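Local coordinates for protein putative Acetyltransferase (Pyrococcus horikoshii, PDB 3DDD) that binds coenzyme A and, as a member of the GNAT family, probably transfers an acyl group, at residues F81-I89 with K176-V186; I213-A224 with D277-Y285. All coordinates share one frame; numbering follows the deposited sequence. Where two conformers were deposited one is given.

Interaction 1 of 2, residues F81-I89 with K176-V186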
loop_
_atom_site.group_PDB
_atom_site.type_symbol
_atom_site.label_atom_id
_atom_site.label_comp_id
_atom_site.label_asym_id
_atom_site.label_seq_id
_atom_site.Cartn_x
_atom_site.Cartn_y
_atom_site.Cartn_z
ATOM N N PHE A 81 8.232 -0.115 4.578
ATOM C CA PHE A 81 8.508 1.056 3.755
ATOM C C PHE A 81 8.633 2.271 4.675
ATOM O O PHE A 81 7.707 2.594 5.404
ATOM C CB PHE A 81 7.399 1.256 2.700
ATOM C CG PHE A 81 7.188 0.049 1.816
ATOM C CD1 PHE A 81 8.051 -0.219 0.774
ATOM C CD2 PHE A 81 6.143 -0.836 2.053
ATOM C CE1 PHE A 81 7.880 -1.346 -0.019
ATOM C CE2 PHE A 81 5.949 -1.937 1.259
ATOM C CZ PHE A 81 6.807 -2.201 0.224
ATOM N N PHE A 82 9.799 2.908 4.651
ATOM C CA PHE A 82 10.089 4.070 5.502
ATOM C C PHE A 82 9.819 5.419 4.881
ATOM O O PHE A 82 10.224 5.700 3.756
ATOM C CB PHE A 82 11.554 4.063 5.940
ATOM C CG PHE A 82 11.857 3.003 6.920
ATOM C CD1 PHE A 82 11.511 3.163 8.238
ATOM C CD2 PHE A 82 12.428 1.811 6.500
ATOM C CE1 PHE A 82 11.747 2.149 9.143
ATOM C CE2 PHE A 82 12.672 0.811 7.375
ATOM C CZ PHE A 82 12.341 0.970 8.705
ATOM N N TYR A 83 9.135 6.250 5.639
ATOM C CA TYR A 83 9.045 7.679 5.364
ATOM C C TYR A 83 9.776 8.413 6.522
ATOM O O TYR A 83 10.603 7.807 7.237
ATOM C CB TYR A 83 7.574 8.072 5.209
ATOM C CG TYR A 83 6.841 7.128 4.312
ATOM C CD1 TYR A 83 7.183 7.022 2.973
ATOM C CD2 TYR A 83 5.839 6.288 4.808
ATOM C CE1 TYR A 83 6.542 6.140 2.146
ATOM C CE2 TYR A 83 5.170 5.401 3.978
ATOM C CZ TYR A 83 5.529 5.324 2.648
ATOM O OH TYR A 83 4.895 4.439 1.822
ATOM N N ASN A 84 9.483 9.686 6.733
ATOM C CA ASN A 84 10.296 10.488 7.663
ATOM C C ASN A 84 9.935 10.218 9.104
ATOM O O ASN A 84 10.799 10.190 9.963
ATOM C CB ASN A 84 10.158 11.992 7.376
ATOM C CG ASN A 84 10.597 12.375 5.964
ATOM O OD1 ASN A 84 11.261 11.607 5.285
ATOM N ND2 ASN A 84 10.224 13.570 5.527
ATOM N N LYS A 85 8.654 10.010 9.355
ATOM C CA LYS A 85 8.121 9.938 10.708
ATOM C C LYS A 85 7.506 8.591 11.009
ATOM O O LYS A 85 7.255 8.265 12.161
ATOM C CB LYS A 85 7.018 10.968 10.854
ATOM C CG LYS A 85 7.462 12.439 10.698
ATOM C CD LYS A 85 6.312 13.389 11.084
ATOM C CE LYS A 85 6.533 14.799 10.522
ATOM N NZ LYS A 85 6.335 14.790 9.033
ATOM N N GLN A 86 7.192 7.845 9.953
ATOM C CA GLN A 86 6.495 6.573 10.076
ATOM C C GLN A 86 7.029 5.572 9.054
ATOM O O GLN A 86 7.706 5.941 8.076
ATOM C CB GLN A 86 4.992 6.789 9.874
ATOM C CG GLN A 86 4.621 7.288 8.466
ATOM C CD GLN A 86 3.159 7.609 8.305
ATOM O OE1 GLN A 86 2.332 7.193 9.105
ATOM N NE2 GLN A 86 2.827 8.334 7.243
ATOM N N ALA A 87 6.741 4.305 9.305
ATOM C CA ALA A 87 6.938 3.237 8.305
ATOM C C ALA A 87 5.620 2.526 8.135
ATOM O O ALA A 87 4.803 2.497 9.059
ATOM C CB ALA A 87 8.012 2.255 8.733
ATOM N N TRP A 88 5.417 1.980 6.938
ATOM C CA TRP A 88 4.281 1.111 6.638
ATOM C C TRP A 88 4.756 -0.324 6.503
ATOM O O TRP A 88 5.750 -0.595 5.847
ATOM C CB TRP A 88 3.591 1.530 5.317
ATOM C CG TRP A 88 2.130 1.532 5.431
ATOM C CD1 TRP A 88 1.270 0.518 5.096
ATOM C CD2 TRP A 88 1.332 2.558 5.998
ATOM N NE1 TRP A 88 -0.006 0.877 5.385
ATOM C CE2 TRP A 88 -0.004 2.130 5.927
ATOM C CE3 TRP A 88 1.603 3.833 6.488
ATOM C CZ2 TRP A 88 -1.040 2.885 6.407
ATOM C CZ3 TRP A 88 0.558 4.598 6.932
ATOM C CH2 TRP A 88 -0.743 4.133 6.867
ATOM N N ILE A 89 4.049 -1.253 7.125
ATOM C CA ILE A 89 4.301 -2.661 6.840
ATOM C C ILE A 89 3.201 -3.166 5.898
ATOM O O ILE A 89 1.980 -2.948 6.123
ATOM C CB ILE A 89 4.460 -3.507 8.116
ATOM C CG1 ILE A 89 5.815 -3.197 8.758
ATOM C CG2 ILE A 89 4.407 -5.007 7.809
ATOM C CD1 ILE A 89 5.908 -3.536 10.245
ATOM N N LYS A 176 1.717 15.975 1.431
ATOM C CA LYS A 176 2.325 16.008 2.751
ATOM C C LYS A 176 1.256 16.332 3.817
ATOM O O LYS A 176 1.240 15.772 4.919
ATOM C CB LYS A 176 3.498 17.016 2.727
ATOM C CG LYS A 176 4.049 17.490 4.064
ATOM C CD LYS A 176 4.975 16.463 4.702
ATOM C CE LYS A 176 5.400 16.845 6.136
ATOM N NZ LYS A 176 6.440 15.873 6.616
ATOM N N LYS A 177 0.361 17.243 3.479
ATOM C CA LYS A 177 -0.744 17.624 4.340
ATOM C C LYS A 177 -1.769 16.463 4.515
ATOM O O LYS A 177 -2.196 16.158 5.624
ATOM C CB LYS A 177 -1.368 18.877 3.717
ATOM C CG LYS A 177 -2.433 19.584 4.490
ATOM C CD LYS A 177 -2.856 20.882 3.739
ATOM N N ALA A 178 -2.133 15.800 3.417
ATOM C CA ALA A 178 -3.078 14.695 3.441
ATOM C C ALA A 178 -2.493 13.480 4.161
ATOM O O ALA A 178 -3.098 12.949 5.066
ATOM C CB ALA A 178 -3.467 14.321 2.033
ATOM N N PHE A 179 -1.295 13.078 3.763
ATOM C CA PHE A 179 -0.658 11.860 4.263
ATOM C C PHE A 179 0.077 12.040 5.571
ATOM O O PHE A 179 0.280 11.082 6.291
ATOM C CB PHE A 179 0.334 11.358 3.207
ATOM C CG PHE A 179 0.934 10.024 3.513
ATOM C CD1 PHE A 179 0.127 8.925 3.778
ATOM C CD2 PHE A 179 2.293 9.849 3.462
ATOM C CE1 PHE A 179 0.683 7.661 4.029
ATOM C CE2 PHE A 179 2.858 8.601 3.724
ATOM C CZ PHE A 179 2.053 7.512 3.988
ATOM N N GLY A 180 0.511 13.263 5.862
ATOM C CA GLY A 180 1.226 13.579 7.104
ATOM C C GLY A 180 2.730 13.306 7.010
ATOM O O GLY A 180 3.448 13.343 8.012
ATOM N N ASP A 181 3.200 12.988 5.810
ATOM C CA ASP A 181 4.589 12.594 5.629
ATOM C C ASP A 181 4.959 12.690 4.177
ATOM O O ASP A 181 4.099 12.992 3.334
ATOM C CB ASP A 181 4.809 11.160 6.148
ATOM C CG ASP A 181 6.201 10.932 6.714
ATOM O OD1 ASP A 181 7.191 11.390 6.130
ATOM O OD2 ASP A 181 6.307 10.266 7.746
ATOM N N ASP A 182 6.247 12.427 3.901
ATOM C CA ASP A 182 6.831 12.521 2.573
ATOM C C ASP A 182 6.927 11.138 1.934
ATOM O O ASP A 182 7.750 10.304 2.359
ATOM C CB ASP A 182 8.216 13.196 2.650
ATOM C CG ASP A 182 8.931 13.270 1.286
ATOM O OD1 ASP A 182 8.444 12.678 0.299
ATOM O OD2 ASP A 182 10.008 13.902 1.210
ATOM N N ARG A 183 6.080 10.905 0.919
ATOM C CA ARG A 183 6.112 9.667 0.120
ATOM C C ARG A 183 6.276 9.957 -1.377
ATOM O O ARG A 183 5.879 9.169 -2.218
ATOM C CB ARG A 183 4.837 8.856 0.324
ATOM C CG ARG A 183 3.569 9.678 0.081
ATOM C CD ARG A 183 2.453 8.887 -0.442
ATOM N NE ARG A 183 1.256 9.691 -0.361
ATOM C CZ ARG A 183 0.050 9.255 -0.034
ATOM N NH1 ARG A 183 -0.174 7.989 0.138
ATOM N NH2 ARG A 183 -0.960 10.118 0.048
ATOM N N ILE A 184 6.898 11.073 -1.710
ATOM C CA ILE A 184 7.012 11.507 -3.089
ATOM C C ILE A 184 7.816 10.505 -3.905
ATOM O O ILE A 184 7.588 10.363 -5.112
ATOM C CB ILE A 184 7.644 12.921 -3.157
ATOM C CG1 ILE A 184 6.692 13.944 -2.531
ATOM C CG2 ILE A 184 8.060 13.313 -4.624
ATOM C CD1 ILE A 184 5.222 13.864 -3.006
ATOM N N ARG A 185 8.758 9.815 -3.264
ATOM C CA ARG A 185 9.582 8.825 -3.966
ATOM C C ARG A 185 8.759 7.633 -4.439
ATOM O O ARG A 185 9.073 6.992 -5.412
ATOM C CB ARG A 185 10.787 8.403 -3.119
ATOM C CG ARG A 185 10.496 7.421 -2.011
ATOM C CD ARG A 185 11.832 6.914 -1.434
ATOM N NE ARG A 185 11.653 5.673 -0.709
ATOM C CZ ARG A 185 11.135 5.590 0.514
ATOM N NH1 ARG A 185 10.766 6.679 1.160
ATOM N NH2 ARG A 185 10.966 4.401 1.094
ATOM N N VAL A 186 7.662 7.366 -3.761
ATOM C CA VAL A 186 6.743 6.325 -4.176
ATOM C C VAL A 186 5.973 6.769 -5.433
ATOM O O VAL A 186 5.927 6.051 -6.447
ATOM C CB VAL A 186 5.808 5.949 -2.989
ATOM C CG1 VAL A 186 4.941 4.763 -3.336
ATOM C CG2 VAL A 186 6.681 5.601 -1.792
HETATM O O HOH W 1 10.272 9.964 3.412
#
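At the turn of the beta-hairpin joining strands 73-82 and 86-94, the backbone amides of Asn84 and Lys85 meet the carboxylate of Asp181, in the loop between helices 169-179 and 184-192. OD2 of Asp181 uses its syn lone pair to take Lys85 N at 2.9 Å, while OD1 accepts Asn84 N from the syn side, 25° out of the carboxylate plane, and turns its anti lone pair to Asp182 N. An asparagine in its place would probably leave one of the two hairpin amides without an acceptor and let the turn drift from the loop. Tyr83 enters through its ring: the edge of Phe179 points at one face in a T-shaped stack (centroids 5.3 Å apart, planes at 84°). The Phe179 ring reaches this position because CG stands anti to the backbone N (chi1 -173°). NE2 of Gln86 lies over a face of Phe179, 3.4 Å from CZ, while its OE1 is hydrogen-bonded to Arg123 NH1. Arg185 grips Phe82 O end-on with both NH1 (2.8 Å) and NH2 (3.1 Å), the oxygen lying near the guanidinium plane. A water bridges Asn84 OD1 and Asp182 O. The two GNAT-family regions thus join through a loop carboxylate that takes the two successive amides at the turn of a beta-hairpin.

Interaction 2 of 2, residues I213-A224 with D277-Y285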
loop_
_atom_site.group_PDB
_atom_site.type_symbol
_atom_site.label_atom_id
_atom_site.label_comp_id
_atom_site.label_asym_id
_atom_site.label_seq_id
_atom_site.Cartn_x
_atom_site.Cartn_y
_atom_site.Cartn_z
ATOM N N ILE A 213 -6.726 4.145 -9.057
ATOM C CA ILE A 213 -6.372 5.515 -8.675
ATOM C C ILE A 213 -5.970 5.517 -7.190
ATOM O O ILE A 213 -6.692 5.024 -6.296
ATOM C CB ILE A 213 -7.501 6.558 -8.961
ATOM C CG1 ILE A 213 -7.049 7.974 -8.539
ATOM C CG2 ILE A 213 -8.829 6.127 -8.319
ATOM C CD1 ILE A 213 -7.977 9.105 -8.918
ATOM N N GLY A 214 -4.788 6.050 -6.941
ATOM C CA GLY A 214 -4.307 6.181 -5.589
ATOM C C GLY A 214 -2.902 6.763 -5.624
ATOM O O GLY A 214 -2.069 6.263 -6.313
ATOM N N PRO A 215 -2.629 7.810 -4.846
ATOM C CA PRO A 215 -3.603 8.514 -4.050
ATOM C C PRO A 215 -4.575 9.394 -4.847
ATOM O O PRO A 215 -4.381 9.672 -6.064
ATOM C CB PRO A 215 -2.735 9.369 -3.109
ATOM C CG PRO A 215 -1.441 9.448 -3.719
ATOM C CD PRO A 215 -1.260 8.321 -4.650
ATOM N N LEU A 216 -5.627 9.806 -4.146
ATOM C CA LEU A 216 -6.503 10.885 -4.572
ATOM C C LEU A 216 -6.642 11.845 -3.401
ATOM O O LEU A 216 -7.154 11.471 -2.330
ATOM C CB LEU A 216 -7.869 10.337 -5.015
ATOM C CG LEU A 216 -8.898 11.389 -5.470
ATOM C CD1 LEU A 216 -8.377 12.137 -6.708
ATOM C CD2 LEU A 216 -10.260 10.753 -5.702
ATOM N N VAL A 217 -6.118 13.061 -3.595
ATOM C CA VAL A 217 -6.114 14.142 -2.608
ATOM C C VAL A 217 -6.729 15.404 -3.238
ATOM O O VAL A 217 -6.380 15.759 -4.369
ATOM C CB VAL A 217 -4.684 14.440 -2.092
ATOM C CG1 VAL A 217 -4.688 15.557 -1.014
ATOM C CG2 VAL A 217 -4.071 13.160 -1.525
ATOM N N ALA A 218 -7.684 16.020 -2.543
ATOM C CA ALA A 218 -8.380 17.226 -3.047
ATOM C C ALA A 218 -8.845 18.130 -1.922
ATOM O O ALA A 218 -9.371 17.648 -0.920
ATOM C CB ALA A 218 -9.584 16.854 -3.904
ATOM N N ASP A 219 -8.683 19.440 -2.114
ATOM C CA ASP A 219 -9.174 20.456 -1.163
ATOM C C ASP A 219 -10.694 20.544 -1.089
ATOM O O ASP A 219 -11.210 21.112 -0.123
ATOM C CB ASP A 219 -8.657 21.866 -1.529
ATOM C CG ASP A 219 -7.266 22.179 -0.951
ATOM O OD1 ASP A 219 -6.843 21.572 0.071
ATOM O OD2 ASP A 219 -6.592 23.076 -1.528
ATOM N N SER A 220 -11.407 20.055 -2.109
ATOM C CA SER A 220 -12.879 19.978 -2.051
ATOM C C SER A 220 -13.446 18.755 -2.744
ATOM O O SER A 220 -12.815 18.181 -3.620
ATOM C CB SER A 220 -13.535 21.231 -2.650
ATOM O OG SER A 220 -13.254 21.360 -4.023
ATOM N N PRO A 221 -14.654 18.345 -2.351
ATOM C CA PRO A 221 -15.302 17.258 -3.069
ATOM C C PRO A 221 -15.491 17.515 -4.547
ATOM O O PRO A 221 -15.412 16.566 -5.330
ATOM C CB PRO A 221 -16.655 17.137 -2.372
ATOM C CG PRO A 221 -16.386 17.650 -0.968
ATOM C CD PRO A 221 -15.456 18.801 -1.196
ATOM N N ARG A 222 -15.753 18.762 -4.949
ATOM C CA ARG A 222 -15.951 19.022 -6.378
ATOM C C ARG A 222 -14.674 18.825 -7.183
ATOM O O ARG A 222 -14.745 18.289 -8.266
ATOM C CB ARG A 222 -16.595 20.374 -6.692
ATOM C CG ARG A 222 -15.908 21.582 -6.148
ATOM C CD ARG A 222 -16.406 22.872 -6.865
ATOM N NE ARG A 222 -15.630 23.075 -8.080
ATOM C CZ ARG A 222 -14.421 23.631 -8.127
ATOM N NH1 ARG A 222 -13.818 24.084 -7.025
ATOM N NH2 ARG A 222 -13.809 23.737 -9.296
ATOM N N VAL A 223 -13.525 19.234 -6.656
ATOM C CA VAL A 223 -12.252 18.969 -7.316
ATOM C C VAL A 223 -11.933 17.464 -7.339
ATOM O O VAL A 223 -11.517 16.937 -8.389
ATOM C CB VAL A 223 -11.113 19.815 -6.721
ATOM C CG1 VAL A 223 -9.770 19.278 -7.124
ATOM C CG2 VAL A 223 -11.269 21.296 -7.192
ATOM N N ALA A 224 -12.156 16.761 -6.226
ATOM C CA ALA A 224 -11.962 15.281 -6.200
ATOM C C ALA A 224 -12.814 14.621 -7.272
ATOM O O ALA A 224 -12.336 13.711 -7.973
ATOM C CB ALA A 224 -12.285 14.677 -4.847
ATOM N N ASP A 277 -9.623 14.409 5.771
ATOM C CA ASP A 277 -10.763 15.022 5.087
ATOM C C ASP A 277 -10.449 15.349 3.631
ATOM O O ASP A 277 -11.335 15.298 2.779
ATOM C CB ASP A 277 -11.313 16.268 5.846
ATOM C CG ASP A 277 -10.286 17.385 6.027
ATOM O OD1 ASP A 277 -9.371 17.213 6.855
ATOM O OD2 ASP A 277 -10.415 18.455 5.382
ATOM N N ILE A 278 -9.182 15.621 3.326
ATOM C CA ILE A 278 -8.777 15.856 1.923
ATOM C C ILE A 278 -8.234 14.622 1.208
ATOM O O ILE A 278 -7.831 14.697 0.040
ATOM C CB ILE A 278 -7.786 17.056 1.759
ATOM C CG1 ILE A 278 -6.419 16.814 2.420
ATOM C CG2 ILE A 278 -8.450 18.356 2.258
ATOM C CD1 ILE A 278 -5.357 17.815 1.933
ATOM N N TYR A 279 -8.208 13.500 1.929
ATOM C CA TYR A 279 -7.526 12.293 1.515
ATOM C C TYR A 279 -8.606 11.309 1.130
ATOM O O TYR A 279 -9.273 10.754 2.018
ATOM C CB TYR A 279 -6.690 11.738 2.669
ATOM C CG TYR A 279 -5.711 10.616 2.327
ATOM C CD1 TYR A 279 -5.288 10.371 1.021
ATOM C CD2 TYR A 279 -5.140 9.873 3.327
ATOM C CE1 TYR A 279 -4.340 9.380 0.750
ATOM C CE2 TYR A 279 -4.197 8.882 3.067
ATOM C CZ TYR A 279 -3.800 8.641 1.785
ATOM O OH TYR A 279 -2.875 7.648 1.538
ATOM N N TYR A 280 -8.791 11.128 -0.186
ATOM C CA TYR A 280 -9.940 10.403 -0.743
ATOM C C TYR A 280 -9.607 8.978 -1.121
ATOM O O TYR A 280 -10.458 8.133 -1.043
ATOM C CB TYR A 280 -10.502 11.110 -1.982
ATOM C CG TYR A 280 -11.285 12.340 -1.656
ATOM C CD1 TYR A 280 -10.643 13.529 -1.349
ATOM C CD2 TYR A 280 -12.662 12.310 -1.608
ATOM C CE1 TYR A 280 -11.354 14.666 -1.011
ATOM C CE2 TYR A 280 -13.389 13.454 -1.260
ATOM C CZ TYR A 280 -12.726 14.623 -0.974
ATOM O OH TYR A 280 -13.431 15.762 -0.641
ATOM N N GLY A 281 -8.370 8.736 -1.537
ATOM C CA GLY A 281 -7.940 7.438 -2.002
ATOM C C GLY A 281 -6.511 7.216 -1.556
ATOM O O GLY A 281 -5.610 8.002 -1.882
ATOM N N ILE A 282 -6.290 6.150 -0.796
ATOM C CA ILE A 282 -4.950 5.858 -0.333
ATOM C C ILE A 282 -4.129 5.370 -1.523
ATOM O O ILE A 282 -4.669 4.921 -2.542
ATOM C CB ILE A 282 -4.930 4.874 0.888
ATOM C CG1 ILE A 282 -5.229 3.434 0.497
ATOM C CG2 ILE A 282 -5.894 5.316 2.001
ATOM C CD1 ILE A 282 -4.904 2.456 1.637
ATOM N N LEU A 283 -2.817 5.444 -1.392
ATOM C CA LEU A 283 -1.924 4.967 -2.442
ATOM C C LEU A 283 -2.084 3.458 -2.654
ATOM O O LEU A 283 -2.384 3.027 -3.742
ATOM C CB LEU A 283 -0.463 5.357 -2.130
ATOM C CG LEU A 283 0.493 5.254 -3.348
ATOM C CD1 LEU A 283 1.664 6.250 -3.257
ATOM C CD2 LEU A 283 1.020 3.848 -3.488
ATOM N N ALA A 284 -1.888 2.672 -1.596
ATOM C CA ALA A 284 -1.969 1.192 -1.660
ATOM C C ALA A 284 -2.047 0.711 -0.250
ATOM O O ALA A 284 -1.524 1.359 0.626
ATOM C CB ALA A 284 -0.742 0.577 -2.344
ATOM N N TYR A 285 -2.707 -0.413 0.004
ATOM C CA TYR A 285 -2.693 -0.999 1.357
ATOM C C TYR A 285 -1.230 -1.277 1.845
ATOM O O TYR A 285 -0.914 -1.116 3.025
ATOM C CB TYR A 285 -3.483 -2.284 1.391
ATOM C CG TYR A 285 -4.997 -2.205 1.382
ATOM C CD1 TYR A 285 -5.693 -1.310 2.192
ATOM C CD2 TYR A 285 -5.741 -3.076 0.590
ATOM C CE1 TYR A 285 -7.090 -1.292 2.231
ATOM C CE2 TYR A 285 -7.161 -3.062 0.606
ATOM C CZ TYR A 285 -7.826 -2.167 1.422
ATOM O OH TYR A 285 -9.207 -2.157 1.452
HETATM O O HOH W 2 -6.974 4.502 -3.905
HETATM O O HOH W 3 -11.889 17.837 0.152
#
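Tyr280 and Ile278, the residues with most surface buried here, meet different parts of segment 213-224: Tyr280 reaches the start of helix 221-233, Ile278 the end of strand 212-218. With CG anti to the carbonyl carbon (chi1 -75°), the Tyr280 ring swings to Ala224, whose CB sits over the centre of one face, 3.7 Å from the centroid and only 4° off the normal, a CH-pi contact. Ala218 O approaches the ring at its edge, 3.6 Å from CE1, and a water links this oxygen to Tyr280 OH, which also rests against the Pro221 ring. Tyr280 CB touches Leu216 CD2. Leu216 is next in buried surface, and its O accepts both Tyr280 N (2.7 Å) and Gly281 N (3.1 Å), the latter in the carbonyl plane on a lone pair. Two residues thus face one, a classic beta bulge, where Leu216 N also donates to Gly281 O. Before the bulge, Ile278 O takes Ala218 N at 2.9 Å. Ile278 CB lies 3.2 Å from Ala218 O, with CG2 also near, and CD1 packs obliquely on Val217 CG1 (3.8 Å). With no charged pair across the strands, the contact relies on main-chain hydrogen bonds and apolar packing, and the one side-chain hydroxyl among its main residues is tied in through water.

In the fold
Both contacts are largely buried, but interaction 1 lies nearer the centre of the chain and its polar hairpin tip reaches solvent at Asn84 and Lys85. It joins elements from the two GNAT-family regions, whereas interaction 2 stays within the second. Their chemistry differs accordingly: side-chain groups of Asp181 and Arg185 hold backbone atoms in the first, while backbone pairs with backbone in the second. The two meet directly. Arg183 NH1 probably hydrogen-bonds Tyr279 OH, 3.1 Å away, and Ala178 CB packs on Val217 CG1, so helix 169-179 and the loop after it bridge the hairpin and strand 212-218. Interaction 1 is also closer to the bound coenzyme A, about 9 Å from the side chain of Trp88.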